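Local coordinates for protein oxidoreductase (Ralstonia eutropha, PDB 3HJ9) that is a putative nitroreductase-family oxidoreductase that binds flavin mononucleotide, with residues of both subunits lining the flavin pocket, at residues E67-A72 and L137-V142; T92-Y97 and A162-M167; V183-L188 and I206-I211. All coordinates share one frame; numbering follows the deposited sequence.

Contact 1 (E67-A72 and L137-V142); sequences ELLWAA and LDLVFV
L68 O accepts the helical hydrogen bond of A72 N at 2.9 Å. The two residues sit one turn apart, and the CB atoms of both point toward the strand 137-142. On that strand L137 and L139 point toward the helix, while F141 reaches it with the end of its ring. L68 and L137 meet tip to tip. L137 CG stands between the backbone N and the carbonyl carbon (chi1 75°), and from there L137 CD2 comes to 4.2 Å from L68 CD2. L68 also touches L139 loosely, L68 CG to L139 CD1 at 4.5 Å. The closest pair is L69 CD2 and L139 CD2 at 3.8 Å. These two side chains cross obliquely. L69 gets there by its end, since its CB does not point straight at the strand. This is helix-on-sheet packing in the nitroreductase fold: helix 62-73 lies against an inner strand of an antiparallel sheet, between strands 94-100 and 203-212. The two short segments run nearly parallel, at 20°, with their axes 11.6 Å apart. The leucines, with A72 and F141, span that separation. At the C-terminal end of the contact A72 offers just its CB, which comes to the edge of the F141 ring near the ring plane, 4.5 Å from F141 CE2. F141 also touches I94, V96, A164, M167 and Q209. A71 O accepts bonds from T84 OG1 and N170 ND2, and the W70 ring meets W47 of the second subunit.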
ATOM      1  N   GLU A  67       9.117 -12.762  10.114  1.00 20.83           N
ATOM      2  CA  GLU A  67       7.808 -12.744   9.463  1.00 20.86           C
ATOM      3  C   GLU A  67       7.372 -11.340   8.987  1.00 19.02           C
ATOM      4  O   GLU A  67       6.821 -11.208   7.912  1.00 19.02           O
ATOM      5  CB  GLU A  67       6.752 -13.426  10.344  1.00 21.64           C
ATOM      6  CG  GLU A  67       7.005 -14.923  10.508  1.00 23.28           C
ATOM      7  CD  GLU A  67       6.000 -15.621  11.388  1.00 24.88           C
ATOM      8  OE1 GLU A  67       5.293 -14.939  12.165  1.00 27.23           O
ATOM      9  OE2 GLU A  67       5.909 -16.864  11.290  1.00 28.10           O
ATOM     10  N   LEU A  68       7.680 -10.320   9.772  1.00 18.82           N
ATOM     11  CA  LEU A  68       7.409  -8.903   9.447  1.00 18.31           C
ATOM     12  C   LEU A  68       8.135  -8.495   8.166  1.00 19.33           C
ATOM     13  O   LEU A  68       7.517  -7.921   7.220  1.00 19.33           O
ATOM     14  CB  LEU A  68       7.903  -7.989  10.596  1.00 18.72           C
ATOM     15  CG  LEU A  68       7.914  -6.471  10.388  1.00 19.62           C
ATOM     16  CD1 LEU A  68       6.466  -5.938  10.177  1.00 17.87           C
ATOM     17  CD2 LEU A  68       8.651  -5.769  11.558  1.00 19.21           C
ATOM     18  N   LEU A  69       9.443  -8.769   8.152  1.00 18.33           N
ATOM     19  CA  LEU A  69      10.272  -8.462   6.996  1.00 18.30           C
ATOM     20  C   LEU A  69       9.787  -9.234   5.762  1.00 16.74           C
ATOM     21  O   LEU A  69       9.683  -8.644   4.725  1.00 16.94           O
ATOM     22  CB  LEU A  69      11.771  -8.682   7.269  1.00 17.41           C
ATOM     23  CG  LEU A  69      12.381  -7.645   8.223  1.00 18.19           C
ATOM     24  CD1 LEU A  69      13.743  -8.096   8.655  1.00 18.25           C
ATOM     25  CD2 LEU A  69      12.464  -6.255   7.590  1.00 18.11           C
ATOM     26  N   TRP A  70       9.485 -10.526   5.914  1.00 17.03           N
ATOM     27  CA  TRP A  70       8.948 -11.333   4.809  1.00 17.51           C
ATOM     28  C   TRP A  70       7.580 -10.785   4.313  1.00 17.41           C
ATOM     29  O   TRP A  70       7.341 -10.726   3.089  1.00 17.79           O
ATOM     30  CB  TRP A  70       8.849 -12.797   5.201  1.00 17.37           C
ATOM     31  CG  TRP A  70       8.354 -13.622   4.090  1.00 16.77           C
ATOM     32  CD1 TRP A  70       9.075 -14.140   3.061  1.00 17.46           C
ATOM     33  CD2 TRP A  70       7.007 -14.001   3.877  1.00 17.29           C
ATOM     34  NE1 TRP A  70       8.249 -14.817   2.197  1.00 17.91           N
ATOM     35  CE2 TRP A  70       6.966 -14.745   2.675  1.00 17.05           C
ATOM     36  CE3 TRP A  70       5.817 -13.775   4.585  1.00 17.78           C
ATOM     37  CZ2 TRP A  70       5.787 -15.286   2.168  1.00 17.81           C
ATOM     38  CZ3 TRP A  70       4.628 -14.321   4.084  1.00 18.21           C
ATOM     39  CH2 TRP A  70       4.629 -15.078   2.892  1.00 18.05           C
ATOM     40  N   ALA A  71       6.691 -10.454   5.258  1.00 17.01           N
ATOM     41  CA  ALA A  71       5.390  -9.865   4.947  1.00 17.70           C
ATOM     42  C   ALA A  71       5.617  -8.612   4.090  1.00 19.45           C
ATOM     43  O   ALA A  71       5.099  -8.540   2.959  1.00 19.03           O
ATOM     44  CB  ALA A  71       4.574  -9.540   6.231  1.00 17.62           C
ATOM     45  N   ALA A  72       6.500  -7.724   4.551  1.00 19.94           N
ATOM     46  CA  ALA A  72       6.770  -6.451   3.829  1.00 21.19           C
ATOM     47  C   ALA A  72       7.479  -6.592   2.482  1.00 22.42           C
ATOM     48  O   ALA A  72       7.042  -5.980   1.478  1.00 24.34           O
ATOM     49  CB  ALA A  72       7.537  -5.467   4.723  1.00 21.70           C
ATOM     50  N   LEU A 137      11.947  -0.981  16.785  1.00 21.03           N
ATOM     51  CA  LEU A 137      12.505  -0.883  15.434  1.00 22.09           C
ATOM     52  C   LEU A 137      11.742   0.086  14.524  1.00 22.18           C
ATOM     53  O   LEU A 137      10.599   0.441  14.818  1.00 22.20           O
ATOM     54  CB  LEU A 137      12.585  -2.270  14.786  1.00 21.01           C
ATOM     55  CG  LEU A 137      11.348  -2.986  14.246  1.00 21.95           C
ATOM     56  CD1 LEU A 137      10.957  -2.508  12.861  1.00 20.89           C
ATOM     57  CD2 LEU A 137      11.605  -4.491  14.203  1.00 22.61           C
ATOM     58  N   ASP A 138      12.423   0.551  13.472  1.00 22.02           N
ATOM     59  CA  ASP A 138      11.804   1.326  12.398  1.00 22.02           C
ATOM     60  C   ASP A 138      12.121   0.610  11.084  1.00 20.82           C
ATOM     61  O   ASP A 138      13.254   0.203  10.873  1.00 22.52           O
ATOM     62  CB  ASP A 138      12.414   2.732  12.222  1.00 23.92           C
ATOM     63  CG  ASP A 138      11.999   3.737  13.257  1.00 26.29           C
ATOM     64  OD1 ASP A 138      10.992   3.552  13.975  1.00 27.74           O
ATOM     65  OD2 ASP A 138      12.706   4.785  13.315  1.00 29.03           O
ATOM     66  N   LEU A 139      11.144   0.477  10.203  1.00 19.32           N
ATOM     67  CA  LEU A 139      11.429   0.092   8.817  1.00 19.04           C
ATOM     68  C   LEU A 139      11.574   1.379   7.981  1.00 18.85           C
ATOM     69  O   LEU A 139      10.811   2.309   8.197  1.00 20.99           O
ATOM     70  CB  LEU A 139      10.319  -0.740   8.226  1.00 19.45           C
ATOM     71  CG  LEU A 139      10.019  -2.048   8.913  1.00 19.69           C
ATOM     72  CD1 LEU A 139       8.830  -2.711   8.142  1.00 19.08           C
ATOM     73  CD2 LEU A 139      11.267  -2.931   9.012  1.00 15.30           C
ATOM     74  N   VAL A 140      12.574   1.463   7.088  1.00 18.43           N
ATOM     75  CA  VAL A 140      12.650   2.561   6.084  1.00 17.79           C
ATOM     76  C   VAL A 140      12.538   1.970   4.671  1.00 18.30           C
ATOM     77  O   VAL A 140      13.324   1.052   4.291  1.00 18.87           O
ATOM     78  CB  VAL A 140      13.926   3.387   6.166  1.00 17.89           C
ATOM     79  CG1 VAL A 140      13.780   4.634   5.289  1.00 15.29           C
ATOM     80  CG2 VAL A 140      14.197   3.767   7.604  1.00 16.11           C
ATOM     81  N   PHE A 141      11.593   2.493   3.892  1.00 16.27           N
ATOM     82  CA  PHE A 141      11.333   2.027   2.516  1.00 18.10           C
ATOM     83  C   PHE A 141      12.082   3.006   1.618  1.00 17.13           C
ATOM     84  O   PHE A 141      11.704   4.185   1.521  1.00 18.88           O
ATOM     85  CB  PHE A 141       9.832   1.988   2.233  1.00 17.72           C
ATOM     86  CG  PHE A 141       9.068   1.044   3.149  1.00 20.82           C
ATOM     87  CD1 PHE A 141       8.592   1.474   4.373  1.00 21.62           C
ATOM     88  CD2 PHE A 141       8.839  -0.289   2.774  1.00 22.47           C
ATOM     89  CE1 PHE A 141       7.905   0.604   5.229  1.00 21.52           C
ATOM     90  CE2 PHE A 141       8.132  -1.168   3.608  1.00 22.30           C
ATOM     91  CZ  PHE A 141       7.655  -0.720   4.829  1.00 21.97           C
ATOM     92  N   VAL A 142      13.169   2.536   1.032  1.00 16.12           N
ATOM     93  CA  VAL A 142      14.053   3.366   0.229  1.00 16.45           C
ATOM     94  C   VAL A 142      13.837   3.098  -1.245  1.00 17.28           C
ATOM     95  O   VAL A 142      13.929   1.954  -1.651  1.00 19.81           O
ATOM     96  CB  VAL A 142      15.501   3.100   0.583  1.00 15.82           C
ATOM     97  CG1 VAL A 142      16.469   3.896  -0.349  1.00 16.26           C
ATOM     98  CG2 VAL A 142      15.752   3.432   2.079  1.00 14.06           C
TER

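Contact 2 (T92-Y97 and A162-M167); sequences TVIDVY and AAAGAM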
ATOM      1  N   THR A  92      12.774  -4.301  -8.552  1.00 31.84           N
ATOM      2  CA  THR A  92      12.730  -4.088  -7.116  1.00 30.11           C
ATOM      3  C   THR A  92      12.995  -2.609  -6.894  1.00 27.93           C
ATOM      4  O   THR A  92      14.122  -2.216  -6.716  1.00 30.93           O
ATOM      5  CB  THR A  92      13.794  -4.942  -6.370  1.00 31.09           C
ATOM      6  OG1 THR A  92      13.748  -6.285  -6.845  1.00 31.33           O
ATOM      7  CG2 THR A  92      13.540  -4.894  -4.832  1.00 30.47           C
ATOM      8  N   VAL A  93      11.972  -1.779  -6.911  1.00 24.39           N
ATOM      9  CA  VAL A  93      12.195  -0.338  -6.766  1.00 23.35           C
ATOM     10  C   VAL A  93      12.430   0.091  -5.304  1.00 22.38           C
ATOM     11  O   VAL A  93      13.130   1.081  -5.074  1.00 22.82           O
ATOM     12  CB  VAL A  93      11.096   0.503  -7.468  1.00 23.35           C
ATOM     13  CG1 VAL A  93      11.095   0.149  -8.986  1.00 22.73           C
ATOM     14  CG2 VAL A  93       9.688   0.327  -6.788  1.00 22.86           C
ATOM     15  N   ILE A  94      11.887  -0.666  -4.347  1.00 19.98           N
ATOM     16  CA  ILE A  94      11.998  -0.383  -2.925  1.00 20.05           C
ATOM     17  C   ILE A  94      12.848  -1.445  -2.206  1.00 20.90           C
ATOM     18  O   ILE A  94      12.609  -2.625  -2.370  1.00 19.45           O
ATOM     19  CB  ILE A  94      10.582  -0.309  -2.250  1.00 19.84           C
ATOM     20  CG1 ILE A  94       9.758   0.872  -2.808  1.00 20.59           C
ATOM     21  CG2 ILE A  94      10.660  -0.186  -0.738  1.00 18.29           C
ATOM     22  CD1 ILE A  94      10.375   2.289  -2.571  1.00 18.61           C
ATOM     23  N   ASP A  95      13.829  -0.976  -1.418  1.00 21.02           N
ATOM     24  CA  ASP A  95      14.644  -1.786  -0.539  1.00 21.82           C
ATOM     25  C   ASP A  95      14.189  -1.420   0.867  1.00 21.10           C
ATOM     26  O   ASP A  95      13.967  -0.241   1.183  1.00 20.62           O
ATOM     27  CB  ASP A  95      16.142  -1.463  -0.661  1.00 23.62           C
ATOM     28  CG  ASP A  95      16.757  -1.914  -1.977  1.00 25.18           C
ATOM     29  OD1 ASP A  95      16.268  -2.878  -2.618  1.00 27.33           O
ATOM     30  OD2 ASP A  95      17.766  -1.295  -2.391  1.00 26.94           O
ATOM     31  N   VAL A  96      14.051  -2.425   1.713  1.00 19.82           N
ATOM     32  CA  VAL A  96      13.612  -2.222   3.054  1.00 19.76           C
ATOM     33  C   VAL A  96      14.813  -2.272   3.967  1.00 18.05           C
ATOM     34  O   VAL A  96      15.553  -3.246   3.981  1.00 17.85           O
ATOM     35  CB  VAL A  96      12.551  -3.246   3.473  1.00 20.48           C
ATOM     36  CG1 VAL A  96      12.201  -3.029   4.932  1.00 22.37           C
ATOM     37  CG2 VAL A  96      11.329  -3.095   2.598  1.00 21.83           C
ATOM     38  N   TYR A  97      14.965  -1.218   4.750  1.00 18.56           N
ATOM     39  CA  TYR A  97      16.008  -1.092   5.741  1.00 18.05           C
ATOM     40  C   TYR A  97      15.347  -1.208   7.086  1.00 17.84           C
ATOM     41  O   TYR A  97      14.176  -0.850   7.230  1.00 18.52           O
ATOM     42  CB  TYR A  97      16.731   0.252   5.618  1.00 18.70           C
ATOM     43  CG  TYR A  97      17.690   0.316   4.454  1.00 18.50           C
ATOM     44  CD1 TYR A  97      17.220   0.517   3.154  1.00 19.56           C
ATOM     45  CD2 TYR A  97      19.067   0.178   4.644  1.00 18.10           C
ATOM     46  CE1 TYR A  97      18.087   0.594   2.073  1.00 18.06           C
ATOM     47  CE2 TYR A  97      19.943   0.244   3.582  1.00 18.00           C
ATOM     48  CZ  TYR A  97      19.449   0.422   2.283  1.00 19.01           C
ATOM     49  OH  TYR A  97      20.322   0.473   1.236  1.00 19.92           O
ATOM     50  N   ALA A 162       3.534   4.197  -4.034  1.00 16.65           N
ATOM     51  CA  ALA A 162       2.512   3.119  -4.085  1.00 17.12           C
ATOM     52  C   ALA A 162       3.087   1.761  -3.669  1.00 18.34           C
ATOM     53  O   ALA A 162       2.494   1.074  -2.806  1.00 16.70           O
ATOM     54  CB  ALA A 162       1.855   3.011  -5.474  1.00 13.73           C
ATOM     55  N   ALA A 163       4.251   1.412  -4.241  1.00 17.89           N
ATOM     56  CA  ALA A 163       5.017   0.186  -3.889  1.00 17.86           C
ATOM     57  C   ALA A 163       5.354   0.195  -2.405  1.00 19.06           C
ATOM     58  O   ALA A 163       5.044  -0.777  -1.719  1.00 21.01           O
ATOM     59  CB  ALA A 163       6.314   0.071  -4.731  1.00 16.77           C
ATOM     60  N   ALA A 164       5.935   1.298  -1.907  1.00 18.21           N
ATOM     61  CA  ALA A 164       6.224   1.442  -0.465  1.00 19.57           C
ATOM     62  C   ALA A 164       4.949   1.343   0.425  1.00 20.24           C
ATOM     63  O   ALA A 164       4.961   0.665   1.471  1.00 19.33           O
ATOM     64  CB  ALA A 164       7.008   2.709  -0.171  1.00 19.24           C
ATOM     65  N   GLY A 165       3.851   1.952  -0.046  1.00 19.79           N
ATOM     66  CA  GLY A 165       2.570   1.868   0.624  1.00 19.84           C
ATOM     67  C   GLY A 165       2.032   0.449   0.768  1.00 18.86           C
ATOM     68  O   GLY A 165       1.503   0.085   1.800  1.00 18.57           O
ATOM     69  N   ALA A 166       2.123  -0.322  -0.313  1.00 19.48           N
ATOM     70  CA  ALA A 166       1.685  -1.717  -0.354  1.00 19.09           C
ATOM     71  C   ALA A 166       2.495  -2.549   0.604  1.00 18.40           C
ATOM     72  O   ALA A 166       1.941  -3.341   1.357  1.00 17.96           O
ATOM     73  CB  ALA A 166       1.818  -2.272  -1.739  1.00 16.98           C
HETATM   74  N   MSE A 167       3.805  -2.322   0.610  1.00 16.93           N
HETATM   75  CA  MSE A 167       4.716  -3.076   1.469  1.00 18.54           C
HETATM   76  C   MSE A 167       4.492  -2.715   2.926  1.00 17.63           C
HETATM   77  O   MSE A 167       4.459  -3.600   3.809  1.00 17.95           O
HETATM   78  CB  MSE A 167       6.168  -2.816   1.082  1.00 18.92           C
HETATM   79  CG  MSE A 167       6.451  -3.285  -0.312  1.00 19.03           C
HETATM   80 SE   MSE A 167       8.076  -2.475  -1.010  0.75 21.26          SE
HETATM   81  CE  MSE A 167       9.336  -3.828  -0.561  1.00 21.51           C
TER
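This is a buried, wholly apolar contact between a strand of the antiparallel sheet and the long helix 156-177 of the nitroreductase fold. The strand segment 94-97 and the helix segment 162-167 run at 44° to each other, with axes 9.4 Å apart. The small residues A163 and A164 let the helix come close: the CA atoms of I94 and A164 are 6.5 Å apart. I94 carries most of the strand side. Its CG1 lies 4.0 Å from A163 CB, and its CD1 reaches A164 CB. V93, in the loop just before the strand, adds its CG2 against the same A163 CB. One turn further along the helix, M167, present as selenomethionine, points toward the strand and slides past I94 in the opposite direction. Its SE is 3.5 Å from I94 CG2 and equally near I94 CB, a close fit. A73 of helix 62-73 touches both M167 and V96, so one strand and two helices meet here. The helix 156-177 is also near the cofactor: A162 touches a bound FMN, and the side chain of A163 is about 4 Å from it. A162 packs on L207 of the second subunit as well. The M167 chain bends at its last torsion (chi3 94°), which carries CE up the strand to V96 CG2 at 3.8 Å.

Contact 3 (V183-L188 and I206-I211); sequences VVRGWL and ILSQTI. With FMN (flavin mononucleotide), chain C.
Strands 183-185 and 206-211 pair antiparallel: V183 with T210 and R185 with S208 are hydrogen-bonded pairs, and V184 with Q209 is the non-hydrogen-bonded pair between them. R185 N gives S208 O the shortest of these bonds, 2.7 Å, and S208 N returns a nearly straight one to R185 O (172°). V183, R185, S208 and T210 share one face. R185 bends at chi3 (72°), which turns NE; farther out, NH1 donates to T210 OG1 at 3.0 Å, slightly out of the guanidinium plane. R185 NH2 makes a salt bridge to D130, and T210 OG1 is also bonded to D138. On the other face V184 CG2 meets L207 CD1 at 3.9 Å. Past the strand, L188 folds back, with CD1 on I206 and CD2 on S208. A water donates to both G186 O and I206 O. I206 and L207 form a classic beta bulge opposite F141. The FMN lies along segment 183-187. V184 CG1 touches flavin C9 at 3.5 Å, and V184 O is 3.0 Å from C10. G186 N is near N5 and makes a weak bond to FMN O4. W187 N gives O4 a better one, 3.1 Å and 164°, and O4 lies at the edge of the W187 ring, in its plane. These two bonds would be expected to polarise the C4 carbonyl, which may affect the electron affinity of the flavin.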
ATOM      1  N   VAL A 183       2.996   2.272  12.754  1.00 17.51           N
ATOM      2  CA  VAL A 183       2.552   3.582  12.196  1.00 17.84           C
ATOM      3  C   VAL A 183       3.486   3.935  11.052  1.00 19.49           C
ATOM      4  O   VAL A 183       4.715   3.937  11.244  1.00 18.43           O
ATOM      5  CB  VAL A 183       2.432   4.694  13.249  1.00 17.46           C
ATOM      6  CG1 VAL A 183       3.771   4.987  13.907  1.00 17.16           C
ATOM      7  CG2 VAL A 183       1.819   6.016  12.631  1.00 15.32           C
ATOM      8  N   VAL A 184       2.927   4.062   9.840  1.00 20.15           N
ATOM      9  CA  VAL A 184       3.670   4.490   8.670  1.00 19.23           C
ATOM     10  C   VAL A 184       3.864   6.021   8.819  1.00 19.80           C
ATOM     11  O   VAL A 184       2.987   6.736   9.356  1.00 19.76           O
ATOM     12  CB  VAL A 184       2.969   4.088   7.320  1.00 20.51           C
ATOM     13  CG1 VAL A 184       1.637   4.845   7.102  1.00 20.04           C
ATOM     14  CG2 VAL A 184       3.949   4.321   6.161  1.00 20.40           C
ATOM     15  N   ARG A 185       5.043   6.510   8.435  1.00 18.56           N
ATOM     16  CA  ARG A 185       5.403   7.932   8.562  1.00 18.99           C
ATOM     17  C   ARG A 185       6.029   8.396   7.263  1.00 19.61           C
ATOM     18  O   ARG A 185       7.003   7.789   6.780  1.00 20.49           O
ATOM     19  CB  ARG A 185       6.336   8.167   9.737  1.00 18.63           C
ATOM     20  CG  ARG A 185       5.899   7.436  11.002  1.00 18.59           C
ATOM     21  CD  ARG A 185       7.017   7.304  11.987  1.00 19.51           C
ATOM     22  NE  ARG A 185       7.380   8.547  12.628  1.00 18.18           N
ATOM     23  CZ  ARG A 185       8.386   8.670  13.497  1.00 19.02           C
ATOM     24  NH1 ARG A 185       9.133   7.622  13.834  1.00 19.21           N
ATOM     25  NH2 ARG A 185       8.647   9.837  14.048  1.00 19.25           N
ATOM     26  N   GLY A 186       5.443   9.440   6.702  1.00 19.09           N
ATOM     27  CA  GLY A 186       5.841  10.051   5.442  1.00 20.20           C
ATOM     28  C   GLY A 186       6.481  11.392   5.613  1.00 19.26           C
ATOM     29  O   GLY A 186       7.021  11.917   4.658  1.00 20.21           O
ATOM     30  N   TRP A 187       6.364  11.982   6.801  1.00 18.58           N
ATOM     31  CA  TRP A 187       7.058  13.210   7.126  1.00 18.11           C
ATOM     32  C   TRP A 187       8.512  12.862   7.399  1.00 18.46           C
ATOM     33  O   TRP A 187       8.910  12.653   8.560  1.00 20.38           O
ATOM     34  CB  TRP A 187       6.428  13.915   8.320  1.00 16.62           C
ATOM     35  CG  TRP A 187       5.300  14.768   7.923  1.00 16.02           C
ATOM     36  CD1 TRP A 187       3.995  14.415   7.795  1.00 15.45           C
ATOM     37  CD2 TRP A 187       5.388  16.151   7.596  1.00 15.42           C
ATOM     38  NE1 TRP A 187       3.247  15.519   7.443  1.00 15.99           N
ATOM     39  CE2 TRP A 187       4.078  16.599   7.315  1.00 15.24           C
ATOM     40  CE3 TRP A 187       6.446  17.068   7.552  1.00 15.87           C
ATOM     41  CZ2 TRP A 187       3.802  17.909   6.951  1.00 15.58           C
ATOM     42  CZ3 TRP A 187       6.168  18.402   7.192  1.00 15.31           C
ATOM     43  CH2 TRP A 187       4.860  18.805   6.915  1.00 15.83           C
ATOM     44  N   LEU A 188       9.285  12.819   6.310  1.00 18.25           N
ATOM     45  CA  LEU A 188      10.714  12.503   6.334  1.00 18.30           C
ATOM     46  C   LEU A 188      11.527  13.649   5.776  1.00 18.09           C
ATOM     47  O   LEU A 188      11.164  14.182   4.741  1.00 18.94           O
ATOM     48  CB  LEU A 188      11.017  11.250   5.473  1.00 18.25           C
ATOM     49  CG  LEU A 188      10.317   9.918   5.783  1.00 18.87           C
ATOM     50  CD1 LEU A 188      10.973   8.802   4.892  1.00 17.62           C
ATOM     51  CD2 LEU A 188      10.394   9.553   7.265  1.00 18.40           C
ATOM     52  N   ILE A 206      11.476   7.023   1.253  1.00 19.35           N
ATOM     53  CA  ILE A 206      10.113   7.426   0.860  1.00 21.25           C
ATOM     54  C   ILE A 206       9.152   7.438   2.052  1.00 21.34           C
ATOM     55  O   ILE A 206       8.361   8.335   2.191  1.00 23.07           O
ATOM     56  CB  ILE A 206       9.513   6.456  -0.249  1.00 21.89           C
ATOM     57  CG1 ILE A 206      10.381   6.439  -1.501  1.00 23.35           C
ATOM     58  CG2 ILE A 206       8.155   6.950  -0.735  1.00 24.09           C
ATOM     59  CD1 ILE A 206      10.651   7.896  -2.100  1.00 21.97           C
ATOM     60  N   LEU A 207       9.165   6.365   2.830  1.00 22.44           N
ATOM     61  CA  LEU A 207       8.355   6.210   4.033  1.00 22.49           C
ATOM     62  C   LEU A 207       9.141   5.456   5.074  1.00 22.47           C
ATOM     63  O   LEU A 207      10.045   4.686   4.733  1.00 22.76           O
ATOM     64  CB  LEU A 207       7.111   5.347   3.740  1.00 21.52           C
ATOM     65  CG  LEU A 207       6.054   5.779   2.749  1.00 21.23           C
ATOM     66  CD1 LEU A 207       5.085   4.584   2.487  1.00 18.24           C
ATOM     67  CD2 LEU A 207       5.308   7.042   3.241  1.00 18.63           C
ATOM     68  N   SER A 208       8.835   5.708   6.339  1.00 23.64           N
ATOM     69  CA  SER A 208       9.345   4.873   7.419  1.00 24.76           C
ATOM     70  C   SER A 208       8.122   4.258   8.139  1.00 24.03           C
ATOM     71  O   SER A 208       6.959   4.642   7.884  1.00 24.04           O
ATOM     72  CB  SER A 208      10.252   5.636   8.377  1.00 25.67           C
ATOM     73  OG  SER A 208       9.511   6.649   8.988  1.00 29.90           O
ATOM     74  N   GLN A 209       8.374   3.269   8.990  1.00 22.93           N
ATOM     75  CA  GLN A 209       7.290   2.653   9.776  1.00 21.02           C
ATOM     76  C   GLN A 209       7.820   2.176  11.101  1.00 20.25           C
ATOM     77  O   GLN A 209       8.738   1.332  11.150  1.00 19.36           O
ATOM     78  CB  GLN A 209       6.668   1.522   8.992  1.00 21.49           C
ATOM     79  CG  GLN A 209       5.322   0.968   9.512  1.00 21.37           C
ATOM     80  CD  GLN A 209       4.776  -0.104   8.545  1.00 22.34           C
ATOM     81  OE1 GLN A 209       5.563  -0.719   7.811  1.00 21.54           O
ATOM     82  NE2 GLN A 209       3.448  -0.313   8.520  1.00 22.34           N
ATOM     83  N   THR A 210       7.246   2.723  12.169  1.00 19.69           N
ATOM     84  CA  THR A 210       7.700   2.459  13.533  1.00 19.49           C
ATOM     85  C   THR A 210       6.873   1.308  14.074  1.00 19.81           C
ATOM     86  O   THR A 210       5.662   1.380  14.032  1.00 19.83           O
ATOM     87  CB  THR A 210       7.573   3.716  14.346  1.00 18.69           C
ATOM     88  OG1 THR A 210       8.404   4.681  13.712  1.00 19.34           O
ATOM     89  CG2 THR A 210       8.007   3.531  15.774  1.00 17.56           C
ATOM     90  N   ILE A 211       7.548   0.254  14.551  1.00 18.89           N
ATOM     91  CA  ILE A 211       6.897  -0.986  14.972  1.00 19.69           C
ATOM     92  C   ILE A 211       7.353  -1.471  16.342  1.00 19.64           C
ATOM     93  O   ILE A 211       8.530  -1.360  16.695  1.00 18.76           O
ATOM     94  CB  ILE A 211       7.146  -2.080  13.877  1.00 20.26           C
ATOM     95  CG1 ILE A 211       6.416  -1.696  12.584  1.00 21.17           C
ATOM     96  CG2 ILE A 211       6.713  -3.500  14.358  1.00 20.14           C
ATOM     97  CD1 ILE A 211       6.656  -2.597  11.399  1.00 21.04           C
TER
HETATM   98  N1  FMN C 300       1.397   9.338  11.022  1.00 21.46           N
HETATM   99  C2  FMN C 300       2.339  10.041  11.749  1.00 23.43           C
HETATM  100  O2  FMN C 300       2.265  10.088  12.980  1.00 24.15           O
HETATM  101  N3  FMN C 300       3.381  10.676  11.078  1.00 24.40           N
HETATM  102  C4  FMN C 300       3.461  10.648   9.692  1.00 23.34           C
HETATM  103  O4  FMN C 300       4.409  11.231   9.147  1.00 23.41           O
HETATM  104  C4A FMN C 300       2.501   9.936   8.953  1.00 22.28           C
HETATM  105  N5  FMN C 300       2.562   9.877   7.574  1.00 22.79           N
HETATM  106  C5A FMN C 300       1.658   9.111   6.856  1.00 23.11           C
HETATM  107  C6  FMN C 300       1.801   9.066   5.474  1.00 23.28           C
HETATM  108  C7  FMN C 300       0.895   8.321   4.704  1.00 23.42           C
HETATM  109  C7M FMN C 300       1.054   8.278   3.210  1.00 23.65           C
HETATM  110  C8  FMN C 300      -0.164   7.639   5.315  1.00 23.29           C
HETATM  111  C8M FMN C 300      -1.143   6.865   4.485  1.00 21.55           C
HETATM  112  C9  FMN C 300      -0.320   7.699   6.713  1.00 22.58           C
HETATM  113  C9A FMN C 300       0.591   8.437   7.504  1.00 22.01           C
HETATM  114  N10 FMN C 300       0.518   8.522   8.896  1.00 22.52           N
HETATM  115  C10 FMN C 300       1.458   9.276   9.624  1.00 22.69           C
HETATM  116  C1' FMN C 300      -0.520   7.774   9.687  1.00 23.00           C
HETATM  117  C2' FMN C 300      -1.858   8.462   9.748  1.00 24.34           C
HETATM  118  O2' FMN C 300      -1.800   9.597  10.588  1.00 23.54           O
HETATM  119  C3' FMN C 300      -2.874   7.445  10.250  1.00 25.31           C
HETATM  120  O3' FMN C 300      -3.047   6.480   9.234  1.00 26.58           O
HETATM  121  C4' FMN C 300      -4.194   8.168  10.576  1.00 25.85           C
HETATM  122  O4' FMN C 300      -4.012   8.780  11.848  1.00 26.29           O
HETATM  123  C5' FMN C 300      -5.407   7.250  10.593  1.00 25.83           C
HETATM  124  O5' FMN C 300      -5.200   6.315  11.650  1.00 26.25           O
HETATM  125  P   FMN C 300      -5.260   4.749  11.351  1.00 27.45           P
HETATM  126  O1P FMN C 300      -6.418   4.357  10.472  1.00 25.02           O
HETATM  127  O2P FMN C 300      -3.975   4.361  10.641  1.00 25.37           O
HETATM  128  O3P FMN C 300      -5.378   4.038  12.699  1.00 25.80           O
HETATM  129  O   HOH W   1       8.223  11.024   2.361  1.00 21.48           O

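How the contacts relate
All three contacts meet in one antiparallel sheet, where strands 94-100, 137-144, 203-212 and 181-185 follow in that order. The centres of contacts 1 and 2 are 9 Å apart, those of 1 and 3 are 11 Å, and those of 2 and 3 are 12 Å. Contacts 1 and 2 alternate along the chain, and contact 3 follows both. Backbone bonds join strand 137-142 to both 92-97 and 206-211. A72 packs on M167, where helices 62-73 and 156-177 meet; A164 packs on L207, joining helix 156-177 to strand 203-212. Contact 3 holds one FMN, while A162 of contact 2 touches the other. One core thus borders both flavin sites, and all three contacts touch the second subunit.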